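Local coordinates for protein peptidase (Yersinia bercovieri, PDB 5NYW) that is of unknown function but, as an ancestral proteasome-type beta-subunit of the Ntn-hydrolase class, is probably a peptidase, at residues S10-A15 against M196-D201; R42-Q47 against L114-Q119. All coordinates share one frame; numbering follows the deposited sequence.

How the interactions relate
Interactions 1 and 2 each pair two antiparallel strands, but in different sheets. These two sheets face each other in the proteasome-type fold. Interaction 1 belongs to the sheet covered by helix 168-185. Interaction 2 belongs to the sheet covered by helix 80-98. Interaction 2 is buried throughout, while interaction 1 runs out to an exposed end at L200. The face of interaction 1 turned to the other sheet carries the rings of F14 and Y198. Interaction 2 has aliphatic side chains, two glycines and buried amides. The contacts meet at Q119. A probable hydrogen bond between Y198 OH and Q119 OE1 (2.6 Å) joins the two sheets. Another, Q119 NE2 to D201 OD1 (2.8 Å), ties the second sheet to the loop after strand 193-199.

Interaction 1. Residues S10-A15 against M196-D201; sequences SGLAFA and MIYPLD. Unlike the reference sequence in segment 10-15: A13 (reference Val).
Strands 11-15 and 196-199 run antiparallel at 173°, with their axes 4.8 Å apart. Two-way backbone bonds join L12 to Y198 and F14 to M196. A fifth bond, from L200 N to S10 O (3.0 Å), continues the pairing past the strand ends, and L200 CB also lies against S10 O. G11 has an extended backbone with phi 161°. A CB here would run into Y198 O and the carbonyl O of S10. As it is, G11 CA comes within 3.3 Å of Y198 O.

L12, F14, M196 and Y198 share one face. The Y198 CG is anti to the backbone N (chi1 176°). The Y198 ring meets L12 obliquely, with Y198 CD2 4.2 Å from L12 CD1. The F14 ring turns an edge to the M196 carbonyl, and F14 CD2 lies 3.9 Å from M196 O. Besides Q119, Y198 OH bonds to F203 N.

This face lies on the second sheet of the alpha-beta-beta-alpha sandwich of the Ntn hydrolases: F14 touches V45 and Q47, and M196 and Y198 touch T43. A13 and I197 lie on the other face, where I197 packs on L168 and M172 of helix 168-185. Strand 2-7 pairs with the far edge of 11-15.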
loop_
_atom_site.group_PDB
_atom_site.type_symbol
_atom_site.label_atom_id
_atom_site.label_comp_id
_atom_site.label_asym_id
_atom_site.label_seq_id
_atom_site.Cartn_x
_atom_site.Cartn_y
_atom_site.Cartn_z
ATOM N N SER L 10 -35.198 -28.964 28.154
ATOM C CA SER L 10 -34.892 -30.340 28.554
ATOM C C SER L 10 -33.829 -31.053 27.703
ATOM O O SER L 10 -33.430 -32.170 28.025
ATOM C CB SER L 10 -36.186 -31.167 28.562
ATOM O OG SER L 10 -36.936 -30.973 27.378
ATOM N N GLY L 11 -33.383 -30.426 26.618
ATOM C CA GLY L 11 -32.394 -31.030 25.736
ATOM C C GLY L 11 -32.309 -30.441 24.330
ATOM O O GLY L 11 -32.907 -29.405 24.031
ATOM N N LEU L 12 -31.599 -31.140 23.451
ATOM C CA LEU L 12 -31.435 -30.709 22.069
ATOM C C LEU L 12 -32.000 -31.734 21.091
ATOM O O LEU L 12 -31.949 -32.941 21.342
ATOM C CB LEU L 12 -29.958 -30.464 21.755
ATOM C CG LEU L 12 -29.216 -29.259 22.320
ATOM C CD1 LEU L 12 -27.903 -29.700 22.849
ATOM C CD2 LEU L 12 -28.973 -28.321 21.166
ATOM N N ALA L 13 -32.556 -31.242 19.986
ATOM C CA ALA L 13 -33.010 -32.105 18.899
ATOM C C ALA L 13 -32.305 -31.720 17.597
ATOM O O ALA L 13 -32.190 -30.539 17.268
ATOM C CB ALA L 13 -34.551 -32.028 18.739
ATOM N N PHE L 14 -31.837 -32.714 16.852
ATOM C CA PHE L 14 -31.160 -32.462 15.578
ATOM C C PHE L 14 -31.784 -33.230 14.422
ATOM O O PHE L 14 -32.166 -34.396 14.582
ATOM C CB PHE L 14 -29.679 -32.838 15.665
ATOM C CG PHE L 14 -28.947 -32.182 16.789
ATOM C CD1 PHE L 14 -28.346 -30.951 16.612
ATOM C CD2 PHE L 14 -28.855 -32.789 18.021
ATOM C CE1 PHE L 14 -27.665 -30.332 17.646
ATOM C CE2 PHE L 14 -28.164 -32.173 19.060
ATOM C CZ PHE L 14 -27.575 -30.948 18.872
ATOM N N ALA L 15 -31.863 -32.603 13.249
ATOM C CA ALA L 15 -32.282 -33.340 12.048
ATOM C C ALA L 15 -31.564 -32.883 10.773
ATOM O O ALA L 15 -31.502 -31.691 10.467
ATOM C CB ALA L 15 -33.760 -33.225 11.870
ATOM N N MET L 196 -31.137 -37.108 15.839
ATOM C CA MET L 196 -30.707 -37.428 17.187
ATOM C C MET L 196 -31.437 -36.630 18.258
ATOM O O MET L 196 -31.720 -35.452 18.081
ATOM C CB MET L 196 -29.211 -37.210 17.337
ATOM C CG MET L 196 -28.765 -37.345 18.765
ATOM S SD MET L 196 -27.008 -37.281 18.918
ATOM C CE MET L 196 -26.855 -36.933 20.669
ATOM N N ILE L 197 -31.757 -37.287 19.362
ATOM C CA ILE L 197 -32.240 -36.596 20.541
ATOM C C ILE L 197 -31.159 -36.642 21.623
ATOM O O ILE L 197 -30.663 -37.718 21.962
ATOM C CB ILE L 197 -33.508 -37.229 21.089
ATOM C CG1 ILE L 197 -34.630 -37.158 20.062
ATOM C CG2 ILE L 197 -33.869 -36.579 22.418
ATOM C CD1 ILE L 197 -35.909 -37.841 20.520
ATOM N N TYR L 198 -30.771 -35.476 22.133
ATOM C CA TYR L 198 -29.834 -35.403 23.248
ATOM C C TYR L 198 -30.501 -34.836 24.490
ATOM O O TYR L 198 -30.752 -33.628 24.579
ATOM C CB TYR L 198 -28.621 -34.536 22.915
ATOM C CG TYR L 198 -27.707 -34.404 24.119
ATOM C CD1 TYR L 198 -26.762 -35.385 24.414
ATOM C CD2 TYR L 198 -27.827 -33.325 24.993
ATOM C CE1 TYR L 198 -25.951 -35.276 25.522
ATOM C CE2 TYR L 198 -27.027 -33.215 26.099
ATOM C CZ TYR L 198 -26.087 -34.189 26.362
ATOM O OH TYR L 198 -25.286 -34.048 27.473
ATOM N N PRO L 199 -30.793 -35.700 25.462
ATOM C CA PRO L 199 -31.354 -35.223 26.737
ATOM C C PRO L 199 -30.326 -34.515 27.643
ATOM O O PRO L 199 -29.153 -34.897 27.691
ATOM C CB PRO L 199 -31.891 -36.504 27.385
ATOM C CG PRO L 199 -31.165 -37.624 26.724
ATOM C CD PRO L 199 -30.789 -37.169 25.347
ATOM N N LEU L 200 -30.777 -33.460 28.316
ATOM C CA LEU L 200 -29.945 -32.685 29.225
ATOM C C LEU L 200 -29.199 -33.565 30.228
ATOM O O LEU L 200 -29.760 -34.489 30.809
ATOM C CB LEU L 200 -30.796 -31.641 29.963
ATOM C CG LEU L 200 -30.131 -30.838 31.093
ATOM C CD1 LEU L 200 -28.991 -29.984 30.562
ATOM C CD2 LEU L 200 -31.162 -29.975 31.835
ATOM N N ASP L 201 -27.911 -33.282 30.372
ATOM C CA ASP L 201 -27.031 -33.926 31.346
ATOM C C ASP L 201 -26.836 -35.433 31.119
ATOM O O ASP L 201 -26.279 -36.116 31.970
ATOM C CB ASP L 201 -27.516 -33.688 32.784
ATOM C CG ASP L 201 -27.409 -32.232 33.209
ATOM O OD1 ASP L 201 -26.480 -31.546 32.743
ATOM O OD2 ASP L 201 -28.192 -31.798 34.087
#

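Interaction 2. Residues R42-Q47 against L114-Q119; sequences RTLVVQ and LLLGGQ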
loop_
_atom_site.group_PDB
_atom_site.type_symbol
_atom_site.label_atom_id
_atom_site.label_comp_id
_atom_site.label_asym_id
_atom_site.label_seq_id
_atom_site.Cartn_x
_atom_site.Cartn_y
_atom_site.Cartn_z
ATOM N N ARG L 42 -18.795 -35.234 27.601
ATOM C CA ARG L 42 -19.059 -34.301 26.514
ATOM C C ARG L 42 -19.728 -34.917 25.300
ATOM O O ARG L 42 -19.440 -36.051 24.934
ATOM C CB ARG L 42 -17.708 -33.681 26.152
ATOM C CG ARG L 42 -17.468 -33.100 24.797
ATOM C CD ARG L 42 -15.938 -32.911 24.642
ATOM N NE ARG L 42 -15.396 -32.355 25.883
ATOM C CZ ARG L 42 -14.706 -31.219 25.984
ATOM N NH1 ARG L 42 -14.396 -30.505 24.909
ATOM N NH2 ARG L 42 -14.310 -30.802 27.173
ATOM N N THR L 43 -20.647 -34.158 24.700
ATOM C CA THR L 43 -21.305 -34.531 23.449
ATOM C C THR L 43 -21.512 -33.326 22.529
ATOM O O THR L 43 -22.268 -32.412 22.842
ATOM C CB THR L 43 -22.655 -35.225 23.710
ATOM O OG1 THR L 43 -22.420 -36.443 24.426
ATOM C CG2 THR L 43 -23.343 -35.570 22.394
ATOM N N LEU L 44 -20.815 -33.318 21.405
ATOM C CA LEU L 44 -20.899 -32.226 20.444
ATOM C C LEU L 44 -21.377 -32.726 19.078
ATOM O O LEU L 44 -20.880 -33.740 18.571
ATOM C CB LEU L 44 -19.549 -31.542 20.304
ATOM C CG LEU L 44 -19.173 -30.445 21.295
ATOM C CD1 LEU L 44 -19.137 -30.930 22.732
ATOM C CD2 LEU L 44 -17.822 -29.868 20.890
ATOM N N VAL L 45 -22.348 -32.015 18.507
ATOM C CA VAL L 45 -22.923 -32.330 17.198
ATOM C C VAL L 45 -22.641 -31.233 16.182
ATOM O O VAL L 45 -22.888 -30.048 16.446
ATOM C CB VAL L 45 -24.454 -32.532 17.285
ATOM C CG1 VAL L 45 -25.045 -32.805 15.906
ATOM C CG2 VAL L 45 -24.779 -33.667 18.232
ATOM N N VAL L 46 -22.135 -31.631 15.019
ATOM C CA VAL L 46 -21.885 -30.690 13.935
ATOM C C VAL L 46 -22.719 -31.035 12.707
ATOM O O VAL L 46 -22.667 -32.168 12.221
ATOM C CB VAL L 46 -20.401 -30.684 13.534
ATOM C CG1 VAL L 46 -20.185 -29.751 12.359
ATOM C CG2 VAL L 46 -19.523 -30.271 14.717
ATOM N N GLN L 47 -23.482 -30.075 12.191
ATOM C CA GLN L 47 -24.274 -30.338 10.991
ATOM C C GLN L 47 -23.793 -29.524 9.795
ATOM O O GLN L 47 -23.458 -28.346 9.938
ATOM C CB GLN L 47 -25.746 -30.047 11.263
ATOM C CG GLN L 47 -26.413 -31.058 12.186
ATOM C CD GLN L 47 -27.756 -30.559 12.695
ATOM O OE1 GLN L 47 -27.823 -29.568 13.428
ATOM N NE2 GLN L 47 -28.833 -31.231 12.298
ATOM N N LEU L 114 -22.557 -24.061 9.234
ATOM C CA LEU L 114 -22.543 -25.181 10.157
ATOM C C LEU L 114 -23.435 -24.927 11.355
ATOM O O LEU L 114 -23.644 -23.776 11.741
ATOM C CB LEU L 114 -21.118 -25.471 10.639
ATOM C CG LEU L 114 -20.084 -25.729 9.551
ATOM C CD1 LEU L 114 -18.747 -25.920 10.182
ATOM C CD2 LEU L 114 -20.469 -26.966 8.810
ATOM N N LEU L 115 -23.958 -26.010 11.933
ATOM C CA LEU L 115 -24.598 -25.947 13.243
ATOM C C LEU L 115 -23.765 -26.766 14.237
ATOM O O LEU L 115 -23.238 -27.842 13.910
ATOM C CB LEU L 115 -26.045 -26.448 13.189
ATOM C CG LEU L 115 -27.006 -25.613 12.333
ATOM C CD1 LEU L 115 -28.420 -26.089 12.495
ATOM C CD2 LEU L 115 -26.905 -24.129 12.635
ATOM N N LEU L 116 -23.611 -26.210 15.432
ATOM C CA LEU L 116 -22.867 -26.826 16.518
ATOM C C LEU L 116 -23.695 -26.811 17.767
ATOM O O LEU L 116 -24.078 -25.748 18.232
ATOM C CB LEU L 116 -21.564 -26.083 16.769
ATOM C CG LEU L 116 -20.803 -26.411 18.055
ATOM C CD1 LEU L 116 -20.203 -27.820 18.017
ATOM C CD2 LEU L 116 -19.737 -25.350 18.286
ATOM N N GLY L 117 -24.000 -27.981 18.307
ATOM C CA GLY L 117 -24.844 -28.030 19.482
ATOM C C GLY L 117 -24.429 -29.128 20.420
ATOM O O GLY L 117 -23.836 -30.120 20.007
ATOM N N GLY L 118 -24.750 -28.970 21.692
ATOM C CA GLY L 118 -24.450 -30.026 22.631
ATOM C C GLY L 118 -24.182 -29.552 24.033
ATOM O O GLY L 118 -24.632 -28.466 24.447
ATOM N N GLN L 119 -23.418 -30.363 24.760
ATOM C CA GLN L 119 -23.135 -30.057 26.152
ATOM C C GLN L 119 -21.743 -30.536 26.508
ATOM O O GLN L 119 -21.351 -31.652 26.149
ATOM C CB GLN L 119 -24.169 -30.716 27.063
ATOM C CG GLN L 119 -24.143 -30.233 28.490
ATOM C CD GLN L 119 -25.221 -30.884 29.340
ATOM O OE1 GLN L 119 -25.746 -31.941 28.983
ATOM N NE2 GLN L 119 -25.580 -30.239 30.453
#
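Six backbone hydrogen bonds tie strand 42-47 to strand 114-119, two each at the pairs T43-Q119, V45-G117 and Q47-L115. The strands are antiparallel, and their axes come within 4.6 Å. Side-chain packing is tightest toward Q47. There the Q47 side chain crosses L115 obliquely, and Q47 OE1 sits 3.6 Å from L115 CB and 3.7 Å from L115 CD1. Q47 NE2 bonds instead to S16 OG and V4 O. L114 comes alongside, with L114 CD2 3.5 Å from Q47 O.

On the opposite face L116 has CG anti to the backbone N (chi1 167°). L116 CD1 lies 4.2 Å from V46 CG2 and 4.3 Å from L44 CD2. V45 O takes the bond from G117 N and also a CA-H contact from L116 CA, which lies 3.2 Å from V45 O. The backbones also fit closely at G117 and G118. G118 has phi 150°, and G118 CA rests 3.2 Å from T43 O. A CB on G118 would collide with that oxygen and crowd L44 CA.

These strands are inner members of a five-stranded sheet in the alpha-beta-beta-alpha sandwich of the Ntn hydrolases. L44, L114 and L116 face helix 80-98, while Q47 and L115 touch strand 2-7 of the other sheet.

The side chains loosen toward R42 and Q119, although every residue is buried and the backbone pair T43-Q119 stays firmly bonded. The Q119 side chain leads away from the partner strand, past Y198, and Q119 NE2 also bonds E123 O. The R42 side chain meets strand 114-119 through CB alone. It bends at chi3 (-43°), and R42 NH1 reaches L74 O and V77 O.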